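Local structure of YfkN protein (Bacillus subtilis subsp. subtilis, 3GVE) at residues A213-G218 with D243-G248; Y101-L106 with V165-F170. The protein belongs to the calcineurin-like phosphoesterase family and carries a manganese and a magnesium ion in neighbouring metal sites. One frame throughout, in Å; residues are numbered along the deposited sequence. Where two conformers were deposited one is given.

Interaction 1: residues A213-G218 with D243-G248; sequences ALAHTG and DAIISG. With MG (magnesium ion), chain D.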
ATOM      1  N   ALA A 213     -23.087   7.002  12.377  1.00  8.23           N
ATOM      2  CA  ALA A 213     -22.874   6.264  11.138  1.00  8.20           C
ATOM      3  C   ALA A 213     -21.427   5.833  11.007  1.00  8.28           C
ATOM      4  O   ALA A 213     -20.538   6.742  10.998  1.00  8.85           O
ATOM      5  CB  ALA A 213     -23.244   7.181   9.945  1.00  9.40           C
ATOM      6  N   LEU A 214     -21.204   4.538  10.896  1.00  8.01           N
ATOM      7  CA  LEU A 214     -19.911   3.995  10.545  1.00  7.81           C
ATOM      8  C   LEU A 214     -19.922   3.853   9.018  1.00  7.42           C
ATOM      9  O   LEU A 214     -20.276   2.835   8.461  1.00  8.18           O
ATOM     10  CB  LEU A 214     -19.691   2.679  11.285  1.00  8.22           C
ATOM     11  CG  LEU A 214     -19.939   2.773  12.807  1.00  8.70           C
ATOM     12  CD1 LEU A 214     -19.739   1.436  13.486  1.00  9.62           C
ATOM     13  CD2 LEU A 214     -19.095   3.836  13.487  1.00  9.47           C
ATOM     14  N   ALA A 215     -19.571   4.954   8.366  1.00  7.74           N
ATOM     15  CA  ALA A 215     -19.689   5.063   6.929  1.00  8.40           C
ATOM     16  C   ALA A 215     -18.360   4.746   6.272  1.00  7.14           C
ATOM     17  O   ALA A 215     -17.487   5.583   6.199  1.00  7.41           O
ATOM     18  CB  ALA A 215     -20.157   6.468   6.563  1.00  9.48           C
ATOM     19  N   HIS A 216     -18.224   3.510   5.803  1.00  7.68           N
ATOM     20  CA  HIS A 216     -16.977   3.116   5.139  1.00  7.53           C
ATOM     21  C   HIS A 216     -17.030   3.605   3.704  1.00  7.36           C
ATOM     22  O   HIS A 216     -17.325   2.874   2.777  1.00  8.28           O
ATOM     23  CB  HIS A 216     -16.637   1.616   5.187  1.00  8.00           C
ATOM     24  CG  HIS A 216     -15.235   1.348   4.723  1.00  7.54           C
ATOM     25  ND1 HIS A 216     -14.161   1.403   5.579  1.00  8.45           N
ATOM     26  CD2 HIS A 216     -14.714   1.182   3.483  1.00  8.02           C
ATOM     27  CE1 HIS A 216     -13.043   1.235   4.897  1.00  8.55           C
ATOM     28  NE2 HIS A 216     -13.351   1.089   3.623  1.00  8.81           N
ATOM     29  N   THR A 217     -16.733   4.888   3.577  1.00  7.68           N
ATOM     30  CA  THR A 217     -16.904   5.625   2.334  1.00  8.33           C
ATOM     31  C   THR A 217     -16.323   7.010   2.585  1.00  7.29           C
ATOM     32  O   THR A 217     -16.354   7.495   3.686  1.00  8.55           O
ATOM     33  CB  THR A 217     -18.403   5.665   1.923  1.00  8.77           C
ATOM     34  OG1 THR A 217     -18.551   6.273   0.638  1.00  9.11           O
ATOM     35  CG2 THR A 217     -19.268   6.404   2.951  1.00 10.38           C
ATOM     36  N   GLY A 218     -15.775   7.615   1.543  1.00  8.12           N
ATOM     37  CA  GLY A 218     -15.084   8.880   1.662  1.00  8.44           C
ATOM     38  C   GLY A 218     -15.937  10.070   1.291  1.00  8.26           C
ATOM     39  O   GLY A 218     -17.148   9.996   1.197  1.00  8.91           O
ATOM     40  N   ASP A 243     -26.340  11.895  13.747  1.00 10.25           N
ATOM     41  CA  ASP A 243     -25.694  12.860  14.630  1.00 10.43           C
ATOM     42  C   ASP A 243     -24.171  12.939  14.520  1.00 10.06           C
ATOM     43  O   ASP A 243     -23.583  13.905  14.953  1.00 10.25           O
ATOM     44  CB  ASP A 243     -26.090  12.585  16.073  1.00 11.69           C
ATOM     45  CG  ASP A 243     -27.592  12.639  16.256  1.00 13.07           C
ATOM     46  OD1 ASP A 243     -28.182  13.706  16.016  1.00 14.75           O
ATOM     47  OD2 ASP A 243     -28.178  11.609  16.586  1.00 12.82           O
ATOM     48  N   ALA A 244     -23.556  11.899  13.962  1.00  9.26           N
ATOM     49  CA  ALA A 244     -22.098  11.840  13.817  1.00  9.32           C
ATOM     50  C   ALA A 244     -21.769  10.858  12.718  1.00  8.51           C
ATOM     51  O   ALA A 244     -22.420   9.844  12.605  1.00  9.13           O
ATOM     52  CB  ALA A 244     -21.473  11.388  15.121  1.00 10.28           C
ATOM     53  N   ILE A 245     -20.735  11.174  11.945  1.00  8.47           N
ATOM     54  CA  ILE A 245     -20.283  10.316  10.852  1.00  8.21           C
ATOM     55  C   ILE A 245     -18.793  10.021  10.967  1.00  7.49           C
ATOM     56  O   ILE A 245     -17.976  10.921  11.028  1.00  8.49           O
ATOM     57  CB  ILE A 245     -20.557  10.956   9.469  1.00  8.72           C
ATOM     58  CG1 ILE A 245     -22.059  11.203   9.287  1.00  9.96           C
ATOM     59  CG2 ILE A 245     -20.022  10.055   8.354  1.00 10.79           C
ATOM     60  CD1 ILE A 245     -22.397  12.133   8.080  1.00 11.25           C
ATOM     61  N   ILE A 246     -18.467   8.739  10.988  1.00  7.46           N
ATOM     62  CA  ILE A 246     -17.096   8.287  10.834  1.00  7.88           C
ATOM     63  C   ILE A 246     -16.920   7.927   9.350  1.00  7.49           C
ATOM     64  O   ILE A 246     -17.702   7.167   8.802  1.00  8.06           O
ATOM     65  CB  ILE A 246     -16.791   7.052  11.703  1.00  8.41           C
ATOM     66  CG1 ILE A 246     -17.296   7.222  13.150  1.00  9.04           C
ATOM     67  CG2 ILE A 246     -15.297   6.727  11.665  1.00  9.69           C
ATOM     68  CD1 ILE A 246     -16.877   8.504  13.820  1.00  9.80           C
ATOM     69  N   SER A 247     -15.889   8.489   8.729  0.50  7.62           N
ATOM     70  CA  SER A 247     -15.620   8.285   7.325  0.50  8.51           C
ATOM     71  C   SER A 247     -14.272   7.599   7.217  0.50  7.84           C
ATOM     72  O   SER A 247     -13.449   7.648   8.088  0.50  9.09           O
ATOM     73  CB  SER A 247     -15.624   9.642   6.609  0.50  9.46           C
ATOM     74  OG  SER A 247     -15.302   9.549   5.235  0.50  7.56           O
ATOM     75  N   GLY A 248     -14.081   6.946   6.098  1.00  8.34           N
ATOM     76  CA  GLY A 248     -12.845   6.237   5.775  1.00  8.55           C
ATOM     77  C   GLY A 248     -12.713   6.029   4.266  1.00  7.92           C
ATOM     78  O   GLY A 248     -13.103   6.883   3.491  1.00  8.30           O
TER
HETATM   79 MG    MG D 403     -12.032   0.660   1.759  1.00  8.74          MG
HETATM   80  O   HOH W   1      -9.901   1.803   1.427  1.00  9.99           O

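Interaction 2: residues Y101-L106 with V165-F170; sequences YDAGTL and VGYIGF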
ATOM      1  N   TYR A 101     -13.877  -2.146  22.177  1.00  9.37           N
ATOM      2  CA  TYR A 101     -14.640  -1.439  21.147  1.00  8.92           C
ATOM      3  C   TYR A 101     -16.134  -1.604  21.407  1.00  9.02           C
ATOM      4  O   TYR A 101     -16.572  -2.641  21.877  1.00 10.10           O
ATOM      5  CB  TYR A 101     -14.297  -1.972  19.764  1.00  9.42           C
ATOM      6  CG  TYR A 101     -13.132  -1.252  19.124  1.00  8.61           C
ATOM      7  CD1 TYR A 101     -11.825  -1.519  19.525  1.00  8.82           C
ATOM      8  CD2 TYR A 101     -13.336  -0.302  18.132  1.00  8.19           C
ATOM      9  CE1 TYR A 101     -10.754  -0.862  18.945  1.00  8.26           C
ATOM     10  CE2 TYR A 101     -12.260   0.362  17.535  1.00  8.92           C
ATOM     11  CZ  TYR A 101     -10.979   0.088  17.967  1.00  8.82           C
ATOM     12  OH  TYR A 101      -9.897   0.717  17.413  1.00  9.41           O
ATOM     13  N   ASP A 102     -16.893  -0.568  21.082  1.00  8.99           N
ATOM     14  CA  ASP A 102     -18.350  -0.586  21.240  1.00  8.75           C
ATOM     15  C   ASP A 102     -19.099  -0.999  19.961  1.00  9.05           C
ATOM     16  O   ASP A 102     -20.214  -1.469  20.037  1.00 10.12           O
ATOM     17  CB  ASP A 102     -18.840   0.782  21.723  1.00 10.39           C
ATOM     18  CG  ASP A 102     -18.284   1.146  23.090  1.00 10.93           C
ATOM     19  OD1 ASP A 102     -18.680   0.503  24.064  1.00 12.43           O
ATOM     20  OD2 ASP A 102     -17.450   2.045  23.157  1.00 10.73           O
ATOM     21  N   ALA A 103     -18.478  -0.799  18.794  1.00  8.31           N
ATOM     22  CA  ALA A 103     -19.097  -1.145  17.524  1.00  8.22           C
ATOM     23  C   ALA A 103     -18.064  -1.181  16.414  1.00  7.96           C
ATOM     24  O   ALA A 103     -17.044  -0.507  16.541  1.00  8.44           O
ATOM     25  CB  ALA A 103     -20.177  -0.131  17.145  1.00  9.04           C
ATOM     26  N   GLY A 104     -18.387  -1.905  15.355  1.00  8.17           N
ATOM     27  CA  GLY A 104     -17.560  -1.882  14.161  1.00  7.59           C
ATOM     28  C   GLY A 104     -18.437  -2.047  12.919  1.00  7.32           C
ATOM     29  O   GLY A 104     -19.664  -2.192  13.017  1.00  8.24           O
ATOM     30  N   THR A 105     -17.787  -2.046  11.749  1.00  8.44           N
ATOM     31  CA  THR A 105     -18.545  -2.151  10.481  1.00  8.11           C
ATOM     32  C   THR A 105     -17.734  -2.837   9.420  1.00  8.46           C
ATOM     33  O   THR A 105     -16.542  -3.205   9.664  1.00  9.50           O
ATOM     34  CB  THR A 105     -19.035  -0.749  10.070  1.00  8.47           C
ATOM     35  OG1 THR A 105     -20.091  -0.906   9.112  1.00  8.42           O
ATOM     36  CG2 THR A 105     -17.925   0.099   9.442  1.00  8.98           C
ATOM     37  N   LEU A 106     -18.293  -3.023   8.226  1.00  8.38           N
ATOM     38  CA  LEU A 106     -17.608  -3.685   7.149  1.00  8.17           C
ATOM     39  C   LEU A 106     -17.062  -2.691   6.162  1.00  7.91           C
ATOM     40  O   LEU A 106     -17.724  -1.834   5.662  1.00  9.12           O
ATOM     41  CB  LEU A 106     -18.545  -4.657   6.443  1.00  8.92           C
ATOM     42  CG  LEU A 106     -19.267  -5.627   7.402  1.00 10.34           C
ATOM     43  CD1 LEU A 106     -20.214  -6.495   6.664  1.00 11.28           C
ATOM     44  CD2 LEU A 106     -18.343  -6.432   8.260  1.00 10.94           C
ATOM     45  N   VAL A 165     -28.053   5.006  22.164  1.00 11.55           N
ATOM     46  CA  VAL A 165     -27.113   5.246  21.056  1.00 11.26           C
ATOM     47  C   VAL A 165     -27.266   4.145  20.047  1.00 10.97           C
ATOM     48  O   VAL A 165     -27.170   2.944  20.374  1.00 11.10           O
ATOM     49  CB  VAL A 165     -25.673   5.283  21.582  1.00 12.36           C
ATOM     50  CG1 VAL A 165     -24.652   5.611  20.474  1.00 13.34           C
ATOM     51  CG2 VAL A 165     -25.564   6.379  22.672  1.00 12.63           C
ATOM     52  N   GLY A 166     -27.453   4.528  18.815  1.00 10.26           N
ATOM     53  CA  GLY A 166     -27.552   3.618  17.694  1.00  9.88           C
ATOM     54  C   GLY A 166     -26.334   3.647  16.786  1.00  9.72           C
ATOM     55  O   GLY A 166     -25.754   4.740  16.592  1.00 10.76           O
ATOM     56  N   TYR A 167     -25.945   2.521  16.241  1.00  9.62           N
ATOM     57  CA  TYR A 167     -24.882   2.484  15.262  1.00  9.41           C
ATOM     58  C   TYR A 167     -25.452   1.880  13.996  1.00  8.63           C
ATOM     59  O   TYR A 167     -26.135   0.873  14.042  1.00  9.99           O
ATOM     60  CB  TYR A 167     -23.733   1.612  15.756  1.00 10.14           C
ATOM     61  CG  TYR A 167     -23.166   2.011  17.108  1.00  9.88           C
ATOM     62  CD1 TYR A 167     -22.122   2.918  17.220  1.00 10.39           C
ATOM     63  CD2 TYR A 167     -23.675   1.454  18.274  1.00 11.67           C
ATOM     64  CE1 TYR A 167     -21.614   3.267  18.465  1.00 11.05           C
ATOM     65  CE2 TYR A 167     -23.163   1.787  19.513  1.00 11.97           C
ATOM     66  CZ  TYR A 167     -22.134   2.690  19.603  1.00 11.41           C
ATOM     67  OH  TYR A 167     -21.630   3.011  20.846  1.00 12.86           O
ATOM     68  N   ILE A 168     -25.119   2.495  12.875  1.00  8.80           N
ATOM     69  CA  ILE A 168     -25.467   1.984  11.556  1.00  8.52           C
ATOM     70  C   ILE A 168     -24.210   2.041  10.698  1.00  8.58           C
ATOM     71  O   ILE A 168     -23.405   2.935  10.846  1.00 10.18           O
ATOM     72  CB  ILE A 168     -26.619   2.814  10.911  1.00  9.07           C
ATOM     73  CG1 ILE A 168     -27.067   2.202   9.573  1.00 10.04           C
ATOM     74  CG2 ILE A 168     -26.234   4.298  10.749  1.00  9.86           C
ATOM     75  CD1 ILE A 168     -28.387   2.803   9.017  1.00 11.03           C
ATOM     76  N   GLY A 169     -24.051   1.082   9.802  1.00  8.36           N
ATOM     77  CA  GLY A 169     -22.851   1.032   8.969  1.00  8.33           C
ATOM     78  C   GLY A 169     -23.161   0.863   7.494  1.00  7.85           C
ATOM     79  O   GLY A 169     -24.167   0.307   7.134  1.00  8.49           O
ATOM     80  N   PHE A 170     -22.244   1.339   6.664  1.00  7.97           N
ATOM     81  CA  PHE A 170     -22.349   1.305   5.198  1.00  8.57           C
ATOM     82  C   PHE A 170     -21.032   0.938   4.536  1.00  8.10           C
ATOM     83  O   PHE A 170     -19.976   1.321   5.007  1.00  8.65           O
ATOM     84  CB  PHE A 170     -22.797   2.668   4.643  1.00  9.62           C
ATOM     85  CG  PHE A 170     -23.967   3.243   5.359  1.00  9.54           C
ATOM     86  CD1 PHE A 170     -25.252   2.792   5.105  1.00  9.65           C
ATOM     87  CD2 PHE A 170     -23.780   4.218   6.305  1.00 10.71           C
ATOM     88  CE1 PHE A 170     -26.328   3.320   5.787  1.00 10.90           C
ATOM     89  CE2 PHE A 170     -24.852   4.758   6.986  1.00 10.99           C
ATOM     90  CZ  PHE A 170     -26.137   4.303   6.727  1.00 11.60           C
TER

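Interaction 1: residues A213-G218 with D243-G248
L214 and I246 lie side by side on one face of a parallel strand pair, their side chains pointing the same way, and CD2 of L214 rests 3.8 Å from CG1 of I246. Both also pack on V60 of strand 57-61. On the other face the methyl CB of A215 meets I245 CG2 at 4.0 Å, and A213 CB lies farther from I245 CG1. I245 CG2 stands anti to its own backbone N, on the carbonyl side, which carries it forward to A215. L235 and A236 of helix 232-238 cover this face, as expected for the beta-alpha-beta unit that links the two strands. Between the faces run the backbone bonds: A213 N to A244 O is nearly straight (171°), I246 N reaches A213 O at 2.9 Å, and A215 N to I246 O is as short but bent to 141°. Beyond that bend the regular N-H...O pairing ends. Across the strands A215 O meets the CA-H of S247, CA to O 3.5 Å; it also accepts a weak bond from T217 N, closing an inverse gamma turn centred on H216, and one from N62 ND2. Past the turn T217 O is reached in its carbonyl plane, on a lone pair, by S247 OG at 2.8 Å, in one of two conformers of this serine, so the bond may be only partly populated; G248 N adds a weak bond at 3.4 Å. H216 CB points away from strand 244-247, and CG stands anti to the backbone N (chi1 -169°). NE2 binds magnesium at 2.3 Å, beside D64, N108, H249 and a water, while ND1 bonds to N62 O. Apolar packing and regular pairing thus give way to a turn, after which the T217 carbonyl is tied back to S247; the H216 ring is bonded at both nitrogens, which would restrict its rotation.

Interaction 2: residues Y101-L106 with V165-F170
A103 lays its CB over one face of the Y167 ring, 3.7 Å from the ring centroid and 16° off the normal, a CH-pi contact displaced slightly toward CD1 and CG. The ring also packs on L58 and V60 of strand 57-61. At the far end of the ring, D102 CB approaches Y167 OH obliquely at 3.7 Å, but the carboxylate leads away and OD2 takes the backbone N of L59. Farther along, T105 OG1 comes within 3.4 Å of G169 CA, a close approach possible where G169 has no side chain. OG1 stands anti to the backbone N (chi1 -162°), beside the carbonyl carbon, where it meets G169 CA, and it is hydrogen-bonded to V130 O of the neighbouring strand.

The L106-F170 end is looser. Their CA atoms stand 7.2 Å apart, and the nearest atoms are two carbonyl oxygens, L106 O and F170 O, at 3.9 Å. The side chains turn to other partners, F111 and Y143 for L106 and helix 192-205 for F170. The segments run nearly parallel, 12° apart, yet no hydrogen bond joins them: strand 104-105 pairs with 129-130 instead. Cohesion across this buried interface therefore comes from the methyl-on-ring contact and a few van der Waals contacts, while D102 OD2 and T105 OG1 find partners in strands 57-61 and 129-130.

In the fold
Both interactions are buried, each centred about 7 Å from the centre of the chain, and they meet at strand 210-215. Interaction 1 is pairing within a sheet, held by backbone bonds; interaction 2 is packing between strand 160-170 of that same sheet and strand 104-105 of another, held by side-chain contact. The two are joined directly: L214 N lies 2.7 Å from I168 O and H216 N 2.9 Å from F170 O, both probable hydrogen bonds, while L214 CB packs on T105 CG2. Interaction 1 supplies a metal ligand, H216; interaction 2 supplies none, although H216 CB packs against L106 O.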